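Local coordinates for protein monovalent Na+/H+ antiporter subunit A (Dietzia sp. DQ12-45-1b, PDB 7D3U) that probably exchanges sodium ions for protons across the cell membrane as a large subunit of the multi-subunit Mrp antiporter complex, at residues Val63-Leu69 with Leu120-Val126; Asp70-Phe76 with Tyr248-Arg252; Leu183-Val188 with Arg252-Ala256. One frame throughout, in Å; residues are numbered along the deposited sequence.

Interaction 1: Val63-Leu69 with Leu120-Val126. With LMT (dodecyl-beta-D-maltoside), chain C.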
loop_
_atom_site.group_PDB
_atom_site.type_symbol
_atom_site.label_atom_id
_atom_site.label_comp_id
_atom_site.label_asym_id
_atom_site.label_seq_id
_atom_site.Cartn_x
_atom_site.Cartn_y
_atom_site.Cartn_z
ATOM N N VAL B 63 22.871 -7.219 -24.670
ATOM C CA VAL B 63 23.175 -5.863 -25.105
ATOM C C VAL B 63 24.629 -5.561 -24.783
ATOM O O VAL B 63 25.087 -5.798 -23.659
ATOM C CB VAL B 63 22.244 -4.843 -24.429
ATOM C CG1 VAL B 63 22.683 -3.429 -24.757
ATOM C CG2 VAL B 63 20.813 -5.077 -24.859
ATOM N N GLU B 64 25.353 -5.037 -25.764
ATOM C CA GLU B 64 26.737 -4.631 -25.585
ATOM C C GLU B 64 26.934 -3.262 -26.215
ATOM O O GLU B 64 26.325 -2.949 -27.241
ATOM C CB GLU B 64 27.703 -5.645 -26.207
ATOM C CG GLU B 64 27.462 -5.908 -27.684
ATOM C CD GLU B 64 28.176 -7.149 -28.180
ATOM O OE1 GLU B 64 27.489 -8.099 -28.611
ATOM O OE2 GLU B 64 29.423 -7.177 -28.139
ATOM N N LEU B 65 27.779 -2.443 -25.594
ATOM C CA LEU B 65 28.059 -1.128 -26.149
ATOM C C LEU B 65 28.911 -1.311 -27.395
ATOM O O LEU B 65 30.142 -1.373 -27.317
ATOM C CB LEU B 65 28.759 -0.241 -25.117
ATOM C CG LEU B 65 29.263 1.130 -25.567
ATOM C CD1 LEU B 65 28.110 1.979 -26.046
ATOM C CD2 LEU B 65 29.999 1.830 -24.442
ATOM N N ARG B 66 28.257 -1.409 -28.549
ATOM C CA ARG B 66 28.903 -1.770 -29.807
ATOM C C ARG B 66 28.761 -0.606 -30.774
ATOM O O ARG B 66 27.671 -0.362 -31.302
ATOM C CB ARG B 66 28.286 -3.044 -30.380
ATOM C CG ARG B 66 28.799 -3.441 -31.749
ATOM C CD ARG B 66 28.220 -4.782 -32.155
ATOM N NE ARG B 66 28.264 -4.993 -33.598
ATOM C CZ ARG B 66 29.091 -5.837 -34.203
ATOM N NH1 ARG B 66 29.949 -6.552 -33.488
ATOM N NH2 ARG B 66 29.062 -5.966 -35.521
ATOM N N LEU B 67 29.855 0.110 -31.001
ATOM C CA LEU B 67 29.867 1.253 -31.900
ATOM C C LEU B 67 30.437 0.845 -33.249
ATOM O O LEU B 67 31.441 0.131 -33.320
ATOM C CB LEU B 67 30.694 2.397 -31.315
ATOM C CG LEU B 67 30.548 2.669 -29.820
ATOM C CD1 LEU B 67 31.403 3.855 -29.434
ATOM C CD2 LEU B 67 29.101 2.914 -29.440
ATOM N N SER B 68 29.792 1.301 -34.317
ATOM C CA SER B 68 30.249 1.052 -35.673
ATOM C C SER B 68 30.324 2.370 -36.424
ATOM O O SER B 68 29.559 3.298 -36.156
ATOM C CB SER B 68 29.326 0.084 -36.417
ATOM O OG SER B 68 29.431 0.258 -37.817
ATOM N N LEU B 69 31.251 2.442 -37.373
ATOM C CA LEU B 69 31.526 3.667 -38.114
ATOM C C LEU B 69 31.415 3.411 -39.612
ATOM O O LEU B 69 32.284 3.779 -40.400
ATOM C CB LEU B 69 32.899 4.218 -37.738
ATOM C CG LEU B 69 33.417 5.467 -38.456
ATOM C CD1 LEU B 69 32.521 6.647 -38.165
ATOM C CD2 LEU B 69 34.840 5.779 -38.036
ATOM N N LEU B 120 26.931 6.640 -34.122
ATOM C CA LEU B 120 27.896 5.561 -33.909
ATOM C C LEU B 120 27.283 4.422 -33.107
ATOM O O LEU B 120 27.819 4.017 -32.079
ATOM C CB LEU B 120 29.138 6.098 -33.213
ATOM C CG LEU B 120 30.026 7.027 -34.029
ATOM C CD1 LEU B 120 31.278 7.357 -33.252
ATOM C CD2 LEU B 120 30.369 6.368 -35.342
ATOM N N ALA B 121 26.153 3.887 -33.555
ATOM C CA ALA B 121 25.437 2.858 -32.816
ATOM C C ALA B 121 25.241 1.643 -33.706
ATOM O O ALA B 121 24.498 1.704 -34.692
ATOM C CB ALA B 121 24.090 3.377 -32.314
ATOM N N ASP B 122 25.907 0.543 -33.360
ATOM C CA ASP B 122 25.683 -0.729 -34.028
ATOM C C ASP B 122 24.748 -1.642 -33.253
ATOM O O ASP B 122 24.252 -2.620 -33.819
ATOM C CB ASP B 122 27.011 -1.456 -34.259
ATOM C CG ASP B 122 26.942 -2.433 -35.409
ATOM O OD1 ASP B 122 26.025 -2.300 -36.246
ATOM O OD2 ASP B 122 27.803 -3.334 -35.480
ATOM N N ASP B 123 24.514 -1.354 -31.979
ATOM C CA ASP B 123 23.502 -2.045 -31.199
ATOM C C ASP B 123 22.227 -1.218 -31.191
ATOM O O ASP B 123 22.272 0.009 -31.075
ATOM C CB ASP B 123 23.990 -2.283 -29.771
ATOM C CG ASP B 123 23.009 -3.084 -28.949
ATOM O OD1 ASP B 123 21.958 -3.472 -29.496
ATOM O OD2 ASP B 123 23.289 -3.331 -27.758
ATOM N N VAL B 124 21.086 -1.892 -31.328
ATOM C CA VAL B 124 19.827 -1.161 -31.401
ATOM C C VAL B 124 19.459 -0.583 -30.039
ATOM O O VAL B 124 18.842 0.489 -29.953
ATOM C CB VAL B 124 18.721 -2.071 -31.968
ATOM C CG1 VAL B 124 18.351 -3.163 -30.977
ATOM C CG2 VAL B 124 17.509 -1.251 -32.363
ATOM N N VAL B 125 19.859 -1.251 -28.955
ATOM C CA VAL B 125 19.521 -0.760 -27.625
ATOM C C VAL B 125 20.325 0.490 -27.295
ATOM O O VAL B 125 19.786 1.463 -26.756
ATOM C CB VAL B 125 19.729 -1.868 -26.579
ATOM C CG1 VAL B 125 19.776 -1.277 -25.182
ATOM C CG2 VAL B 125 18.616 -2.893 -26.689
ATOM N N VAL B 126 21.618 0.502 -27.626
ATOM C CA VAL B 126 22.396 1.716 -27.407
ATOM C C VAL B 126 21.942 2.815 -28.358
ATOM O O VAL B 126 22.051 4.007 -28.042
ATOM C CB VAL B 126 23.904 1.434 -27.534
ATOM C CG1 VAL B 126 24.307 1.259 -28.982
ATOM C CG2 VAL B 126 24.697 2.554 -26.901
HETATM C C1B LMT C . 31.071 -4.412 -14.640
HETATM C C2B LMT C . 30.783 -5.825 -14.075
HETATM C C3B LMT C . 29.507 -5.868 -13.199
HETATM C C4B LMT C . 28.999 -4.464 -12.771
HETATM C C5B LMT C . 30.194 -3.507 -12.564
HETATM C C6B LMT C . 30.894 -3.806 -11.237
HETATM O O1B LMT C . 30.147 -4.098 -15.654
HETATM O O2B LMT C . 30.657 -6.681 -15.137
HETATM O O3B LMT C . 29.663 -6.715 -12.129
HETATM O "O4'" LMT C . 28.134 -3.939 -13.710
HETATM O O5B LMT C . 31.129 -3.430 -13.634
HETATM O O6B LMT C . 30.990 -2.663 -10.485
HETATM C "C1'" LMT C . 32.218 -2.008 -18.650
HETATM C "C2'" LMT C . 32.305 -1.471 -17.200
HETATM C "C3'" LMT C . 31.152 -2.002 -16.301
HETATM C "C4'" LMT C . 30.563 -3.341 -16.789
HETATM C "C5'" LMT C . 31.693 -4.083 -17.549
HETATM C "C6'" LMT C . 31.384 -5.514 -17.905
HETATM O "O1'" LMT C . 31.152 -1.448 -19.296
HETATM O "O2'" LMT C . 33.526 -1.816 -16.654
HETATM O "O3'" LMT C . 30.153 -1.075 -16.210
HETATM O "O5'" LMT C . 32.053 -3.426 -18.743
HETATM O "O6'" LMT C . 30.081 -5.725 -17.535
HETATM C C1 LMT C . 31.372 -0.137 -19.757
HETATM C C2 LMT C . 30.040 0.538 -19.639
HETATM C C3 LMT C . 29.377 0.909 -20.921
HETATM C C4 LMT C . 28.802 2.289 -20.751
HETATM C C5 LMT C . 27.369 2.203 -20.360
HETATM C C6 LMT C . 26.586 3.380 -20.835
HETATM C C7 LMT C . 26.660 3.471 -22.329
HETATM C C8 LMT C . 25.690 4.496 -22.793
HETATM C C9 LMT C . 25.915 4.963 -24.190
HETATM C C10 LMT C . 25.107 6.215 -24.369
HETATM C C11 LMT C . 25.518 6.961 -25.595
HETATM C C12 LMT C . 25.368 6.125 -26.816
#
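Arg66 and Asp122 lie side by side and point the same way, and the contact can be followed along the arginine. Its CB faces Asp123 CB. The chain then runs out straight, with CG anti to the backbone N (chi1 175°), and this lays the methylenes along the aspartate: Arg66 CG rests 3.7 Å from Asp122 CB, and CD comes near OD2. At the tip the charges meet in a salt bridge, Arg66 NE to Asp122 OD2 at 2.6 Å, with NH2 adding a weak bond to the same oxygen. NE reaches OD2 from above the carboxylate plane, 43° out of it. The other oxygen, Asp122 OD1, probably pairs with Ser184 OG, so that both oxygens of this buried carboxylate would have partners. The backbone repeats the pairing, since Asp122 N donates to Arg66 O at 2.9 Å.

Asp123 suits the N-cap of helix 124-142: its OD1 accepts from Val125 N at 3.1 Å, while OD2 receives a weak bond from Glu64 N. Branched and aliphatic residues fill the rest. Val63 CG2 packs on Val125 CG2 (3.6 Å), and Leu65 CD1 meets Val126 CG2, a methyl that also touches C12 of the dodecyl maltoside chain. Further along, Leu69 CD1 lies 3.6 Å from Leu120 CD2. Strand 63-68 pairs antiparallel with strand 52-56, and the arrangement is that of a short beta hairpin laid across the junction between two predicted membrane helices.

Interaction 2: Asp70-Phe76 with Tyr248-Arg252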
loop_
_atom_site.group_PDB
_atom_site.type_symbol
_atom_site.label_atom_id
_atom_site.label_comp_id
_atom_site.label_asym_id
_atom_site.label_seq_id
_atom_site.Cartn_x
_atom_site.Cartn_y
_atom_site.Cartn_z
ATOM N N ASP B 70 30.330 2.752 -40.025
ATOM C CA ASP B 70 30.062 2.583 -41.443
ATOM C C ASP B 70 29.983 3.953 -42.116
ATOM O O ASP B 70 29.694 4.956 -41.461
ATOM C CB ASP B 70 28.766 1.798 -41.649
ATOM C CG ASP B 70 27.588 2.414 -40.926
ATOM O OD1 ASP B 70 27.813 3.187 -39.973
ATOM O OD2 ASP B 70 26.436 2.120 -41.306
ATOM N N PRO B 71 30.250 4.023 -43.423
ATOM C CA PRO B 71 30.398 5.337 -44.075
ATOM C C PRO B 71 29.228 6.284 -43.867
ATOM O O PRO B 71 29.436 7.505 -43.848
ATOM C CB PRO B 71 30.569 4.966 -45.550
ATOM C CG PRO B 71 31.184 3.617 -45.516
ATOM C CD PRO B 71 30.545 2.919 -44.353
ATOM N N LEU B 72 28.007 5.771 -43.712
ATOM C CA LEU B 72 26.891 6.640 -43.349
ATOM C C LEU B 72 27.168 7.340 -42.027
ATOM O O LEU B 72 26.993 8.558 -41.899
ATOM C CB LEU B 72 25.597 5.834 -43.275
ATOM C CG LEU B 72 24.433 6.529 -42.575
ATOM C CD1 LEU B 72 23.963 7.711 -43.397
ATOM C CD2 LEU B 72 23.299 5.554 -42.341
ATOM N N ALA B 73 27.621 6.580 -41.029
ATOM C CA ALA B 73 28.069 7.202 -39.793
ATOM C C ALA B 73 29.289 8.080 -40.025
ATOM O O ALA B 73 29.399 9.148 -39.425
ATOM C CB ALA B 73 28.370 6.135 -38.742
ATOM N N ARG B 74 30.205 7.672 -40.904
ATOM C CA ARG B 74 31.383 8.504 -41.135
ATOM C C ARG B 74 31.004 9.868 -41.693
ATOM O O ARG B 74 31.756 10.835 -41.528
ATOM C CB ARG B 74 32.362 7.807 -42.076
ATOM C CG ARG B 74 33.775 8.339 -41.953
ATOM C CD ARG B 74 34.675 7.842 -43.064
ATOM N NE ARG B 74 36.081 7.982 -42.703
ATOM C CZ ARG B 74 37.088 7.867 -43.560
ATOM N NH1 ARG B 74 38.337 8.010 -43.139
ATOM N NH2 ARG B 74 36.849 7.609 -44.838
ATOM N N VAL B 75 29.848 9.968 -42.349
ATOM C CA VAL B 75 29.378 11.264 -42.823
ATOM C C VAL B 75 28.578 11.981 -41.739
ATOM O O VAL B 75 28.699 13.200 -41.567
ATOM C CB VAL B 75 28.558 11.086 -44.114
ATOM C CG1 VAL B 75 27.847 12.374 -44.479
ATOM C CG2 VAL B 75 29.459 10.641 -45.248
ATOM N N PHE B 76 27.768 11.243 -40.977
ATOM C CA PHE B 76 26.889 11.906 -40.020
ATOM C C PHE B 76 27.617 12.378 -38.764
ATOM O O PHE B 76 27.283 13.444 -38.236
ATOM C CB PHE B 76 25.721 10.993 -39.654
ATOM C CG PHE B 76 24.480 11.270 -40.448
ATOM C CD1 PHE B 76 24.389 10.876 -41.770
ATOM C CD2 PHE B 76 23.414 11.943 -39.883
ATOM C CE1 PHE B 76 23.253 11.135 -42.507
ATOM C CE2 PHE B 76 22.277 12.205 -40.617
ATOM C CZ PHE B 76 22.197 11.799 -41.930
ATOM N N TYR B 248 18.612 10.230 -39.932
ATOM C CA TYR B 248 19.626 9.188 -39.865
ATOM C C TYR B 248 19.001 7.840 -39.548
ATOM O O TYR B 248 19.467 6.805 -40.031
ATOM C CB TYR B 248 20.689 9.530 -38.824
ATOM C CG TYR B 248 21.525 8.332 -38.442
ATOM C CD1 TYR B 248 22.556 7.898 -39.258
ATOM C CD2 TYR B 248 21.271 7.624 -37.276
ATOM C CE1 TYR B 248 23.316 6.801 -38.923
ATOM C CE2 TYR B 248 22.025 6.525 -36.933
ATOM C CZ TYR B 248 23.048 6.118 -37.760
ATOM O OH TYR B 248 23.806 5.023 -37.423
ATOM N N LEU B 249 17.953 7.828 -38.723
ATOM C CA LEU B 249 17.274 6.571 -38.436
ATOM C C LEU B 249 16.583 6.026 -39.678
ATOM O O LEU B 249 16.599 4.814 -39.923
ATOM C CB LEU B 249 16.267 6.760 -37.305
ATOM C CG LEU B 249 15.674 5.463 -36.764
ATOM C CD1 LEU B 249 16.703 4.742 -35.921
ATOM C CD2 LEU B 249 14.418 5.739 -35.964
ATOM N N LEU B 250 15.970 6.904 -40.473
ATOM C CA LEU B 250 15.348 6.463 -41.716
ATOM C C LEU B 250 16.386 6.024 -42.739
ATOM O O LEU B 250 16.103 5.161 -43.576
ATOM C CB LEU B 250 14.475 7.573 -42.294
ATOM C CG LEU B 250 13.269 7.937 -41.436
ATOM C CD1 LEU B 250 12.342 8.864 -42.176
ATOM C CD2 LEU B 250 12.533 6.686 -41.009
ATOM N N LEU B 251 17.584 6.606 -42.694
ATOM C CA LEU B 251 18.633 6.220 -43.630
ATOM C C LEU B 251 19.272 4.897 -43.232
ATOM O O LEU B 251 19.603 4.081 -44.098
ATOM C CB LEU B 251 19.693 7.318 -43.706
ATOM C CG LEU B 251 19.573 8.297 -44.870
ATOM C CD1 LEU B 251 20.382 9.548 -44.595
ATOM C CD2 LEU B 251 20.034 7.640 -46.149
ATOM N N ARG B 252 19.449 4.669 -41.931
ATOM C CA ARG B 252 20.051 3.427 -41.465
ATOM C C ARG B 252 19.134 2.244 -41.730
ATOM O O ARG B 252 19.554 1.235 -42.306
ATOM C CB ARG B 252 20.374 3.529 -39.975
ATOM C CG ARG B 252 20.959 2.264 -39.381
ATOM C CD ARG B 252 22.182 1.808 -40.154
ATOM N NE ARG B 252 23.352 2.623 -39.846
ATOM C CZ ARG B 252 24.307 2.263 -38.996
ATOM N NH1 ARG B 252 24.230 1.099 -38.368
ATOM N NH2 ARG B 252 25.336 3.066 -38.772
#
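Asp70 occupies the N-cap position of helix 71-94 and turns its carboxylate to Arg252 at the end of helix 243-252. The salt bridge, Asp70 OD1 to Arg252 NH2 at 2.8 Å, is not made plane to plane: the groups stand 82° apart, with Asp70 OD2 over one guanidinium face. Arginine is long enough to reach here even though its chain is bent at chi2 (55°) and chi3.

Leu72 points toward helix 243-252. Its CD2 packs 3.6 Å from Tyr248 CE1 and also sits at the guanidinium edge of Arg252, in plane, while CD1 approaches Leu251. Ala73, small, lets the end of the arginine pass nearby. One turn on, Phe76 offers a ring face to the edge of Tyr248 in an edge-to-face pair with centroids 5.4 Å apart. Phe76 CE2 also lies 3.6 Å from Tyr248 CB, and Leu251 CD1 meets Phe76 CE1 at 3.9 Å. Helix 312-341 also touches Phe76 and Leu251.

The axes of the short helical segments 71-76 and 248-252 run nearly antiparallel (163°), 11.3 Å apart at closest approach, a spacing filled by large side chains, as in a transmembrane helix bundle with its ion pair at one end.

Interaction 3: Leu183-Val188 with Arg252-Ala256; sequences LSEILV and RFSEA
Arg252 NH2 is held by Asp70 OD1, outside this contact, and it is the stem of the same arginine that meets Leu183 and Leu187. These two leucines, four residues apart, both touch Arg252 and Phe253. What crosses between the segments is apolar contact, to which leucine, with two methyls on a flexible stem, is well fitted.

Leu183 splits its branches between two neighbours. CD1 meets the far end of the phenylalanine ring, 3.6 Å from Phe253 CZ, the side chains crossing at about a right angle. CD2 goes instead to the aliphatic part of the arginine, 3.9 Å from Arg252 CG. With the charged end turned to Asp70, the methylenes of Arg252 serve as a greasy surface for the leucines.

Residues 252-256 lead out of helix 243-252 toward helix 261-284, and the contact joins the loop after helix 243-252 to the short helix 183-186 and the residues after it. Both segments belong to the complex I and Mrp antiporter membrane family. Met174 of helix 166-178 also touches Phe253.

Leu187 lies at the centre of the contact. With CG beside its backbone N (chi1 -58°), the side chain reaches between the arginine and the ring: CD2 lies 3.4 Å from Phe253 CD1, and CD1 rests 3.9 Å from Arg252 CD, close to the backbone oxygen of that residue. The main chains approach here too, Leu187 CA and Ala256 CA being 5.0 Å apart. Such closeness favours alanine, whose lone methyl CB sits 3.4 Å from Leu187 O and also touches Leu187 CD2. The extended Glu255, partly exposed, brings OE2 within 3.9 Å of Val188 CG1, a contact of carboxylate oxygen with methyl.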
loop_
_atom_site.group_PDB
_atom_site.type_symbol
_atom_site.label_atom_id
_atom_site.label_comp_id
_atom_site.label_asym_id
_atom_site.label_seq_id
_atom_site.Cartn_x
_atom_site.Cartn_y
_atom_site.Cartn_z
ATOM N N LEU B 183 22.648 -3.929 -35.028
ATOM C CA LEU B 183 22.004 -3.272 -36.161
ATOM C C LEU B 183 22.552 -3.788 -37.486
ATOM O O LEU B 183 21.816 -3.877 -38.474
ATOM C CB LEU B 183 22.175 -1.759 -36.061
ATOM C CG LEU B 183 20.961 -0.924 -36.462
ATOM C CD1 LEU B 183 19.688 -1.573 -35.962
ATOM C CD2 LEU B 183 21.090 0.484 -35.920
ATOM N N SER B 184 23.838 -4.138 -37.526
ATOM C CA SER B 184 24.416 -4.666 -38.754
ATOM C C SER B 184 23.939 -6.079 -39.058
ATOM O O SER B 184 24.049 -6.521 -40.206
ATOM C CB SER B 184 25.942 -4.639 -38.677
ATOM O OG SER B 184 26.408 -3.370 -38.253
ATOM N N GLU B 185 23.420 -6.796 -38.062
ATOM C CA GLU B 185 22.940 -8.156 -38.254
ATOM C C GLU B 185 21.422 -8.255 -38.297
ATOM O O GLU B 185 20.898 -9.302 -38.689
ATOM C CB GLU B 185 23.477 -9.069 -37.145
ATOM C CG GLU B 185 24.993 -9.101 -37.057
ATOM C CD GLU B 185 25.495 -9.870 -35.852
ATOM O OE1 GLU B 185 24.663 -10.447 -35.121
ATOM O OE2 GLU B 185 26.725 -9.899 -35.635
ATOM N N ILE B 186 20.712 -7.204 -37.904
ATOM C CA ILE B 186 19.254 -7.198 -37.976
ATOM C C ILE B 186 18.770 -6.742 -39.346
ATOM O O ILE B 186 17.798 -7.280 -39.878
ATOM C CB ILE B 186 18.680 -6.315 -36.850
ATOM C CG1 ILE B 186 18.816 -7.015 -35.500
ATOM C CG2 ILE B 186 17.229 -5.978 -37.113
ATOM C CD1 ILE B 186 18.370 -6.168 -34.334
ATOM N N LEU B 187 19.446 -5.760 -39.943
ATOM C CA LEU B 187 18.999 -5.235 -41.228
ATOM C C LEU B 187 19.221 -6.231 -42.358
ATOM O O LEU B 187 18.486 -6.210 -43.352
ATOM C CB LEU B 187 19.713 -3.921 -41.531
ATOM C CG LEU B 187 19.525 -2.831 -40.478
ATOM C CD1 LEU B 187 20.342 -1.602 -40.821
ATOM C CD2 LEU B 187 18.060 -2.486 -40.351
ATOM N N VAL B 188 20.214 -7.106 -42.231
ATOM C CA VAL B 188 20.503 -8.080 -43.278
ATOM C C VAL B 188 19.870 -9.417 -42.915
ATOM O O VAL B 188 20.154 -10.442 -43.545
ATOM C CB VAL B 188 22.018 -8.223 -43.503
ATOM C CG1 VAL B 188 22.644 -6.860 -43.735
ATOM C CG2 VAL B 188 22.666 -8.910 -42.315
ATOM N N ARG B 252 19.449 4.669 -41.931
ATOM C CA ARG B 252 20.051 3.427 -41.465
ATOM C C ARG B 252 19.134 2.244 -41.730
ATOM O O ARG B 252 19.554 1.235 -42.306
ATOM C CB ARG B 252 20.374 3.529 -39.975
ATOM C CG ARG B 252 20.959 2.264 -39.381
ATOM C CD ARG B 252 22.182 1.808 -40.154
ATOM N NE ARG B 252 23.352 2.623 -39.846
ATOM C CZ ARG B 252 24.307 2.263 -38.996
ATOM N NH1 ARG B 252 24.230 1.099 -38.368
ATOM N NH2 ARG B 252 25.336 3.066 -38.772
ATOM N N PHE B 253 17.874 2.351 -41.319
ATOM C CA PHE B 253 16.922 1.261 -41.479
ATOM C C PHE B 253 16.416 1.118 -42.905
ATOM O O PHE B 253 15.593 0.236 -43.165
ATOM C CB PHE B 253 15.741 1.453 -40.530
ATOM C CG PHE B 253 15.993 0.935 -39.150
ATOM C CD1 PHE B 253 15.779 -0.395 -38.850
ATOM C CD2 PHE B 253 16.451 1.776 -38.154
ATOM C CE1 PHE B 253 16.014 -0.875 -37.582
ATOM C CE2 PHE B 253 16.687 1.300 -36.884
ATOM C CZ PHE B 253 16.468 -0.027 -36.597
ATOM N N SER B 254 16.880 1.949 -43.832
ATOM C CA SER B 254 16.451 1.828 -45.216
ATOM C C SER B 254 17.123 0.674 -45.943
ATOM O O SER B 254 16.764 0.397 -47.091
ATOM C CB SER B 254 16.714 3.134 -45.964
ATOM O OG SER B 254 16.342 3.012 -47.323
ATOM N N GLU B 255 18.082 -0.006 -45.314
ATOM C CA GLU B 255 18.682 -1.178 -45.940
ATOM C C GLU B 255 17.723 -2.356 -45.962
ATOM O O GLU B 255 17.735 -3.145 -46.913
ATOM C CB GLU B 255 19.967 -1.568 -45.209
ATOM C CG GLU B 255 20.628 -2.825 -45.745
ATOM C CD GLU B 255 22.068 -2.959 -45.302
ATOM O OE1 GLU B 255 22.440 -2.334 -44.286
ATOM O OE2 GLU B 255 22.831 -3.689 -45.969
ATOM N N ALA B 256 16.883 -2.484 -44.938
ATOM C CA ALA B 256 15.924 -3.573 -44.839
ATOM C C ALA B 256 14.531 -3.169 -45.298
ATOM O O ALA B 256 13.939 -3.834 -46.151
ATOM C CB ALA B 256 15.867 -4.085 -43.398
#

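Overall arrangement
The three contacts cluster at one end of the helix bundle, on the same side of the chain's centre: interaction 1 lies about 13 Å, centre to centre, from each of the others, which are about 11 Å apart. Interactions 2 and 3 share Arg252, whose charged tip serves interaction 2 and whose methylenes serve interaction 3. Interaction 1 adjoins both: Leu120 CD2 packs 4.0 Å from Ala73 CB, Ala121 O lies 3.7 Å from Arg252 NH1, and Asp122 joins Leu183 and Ser184 through probable hydrogen bonds. Dodecyl maltoside touches Leu65 and Val126 of interaction 1, and another molecule touches Arg74 beside interaction 2; the side chain of Leu183 is about 12 Å from a bound detergent.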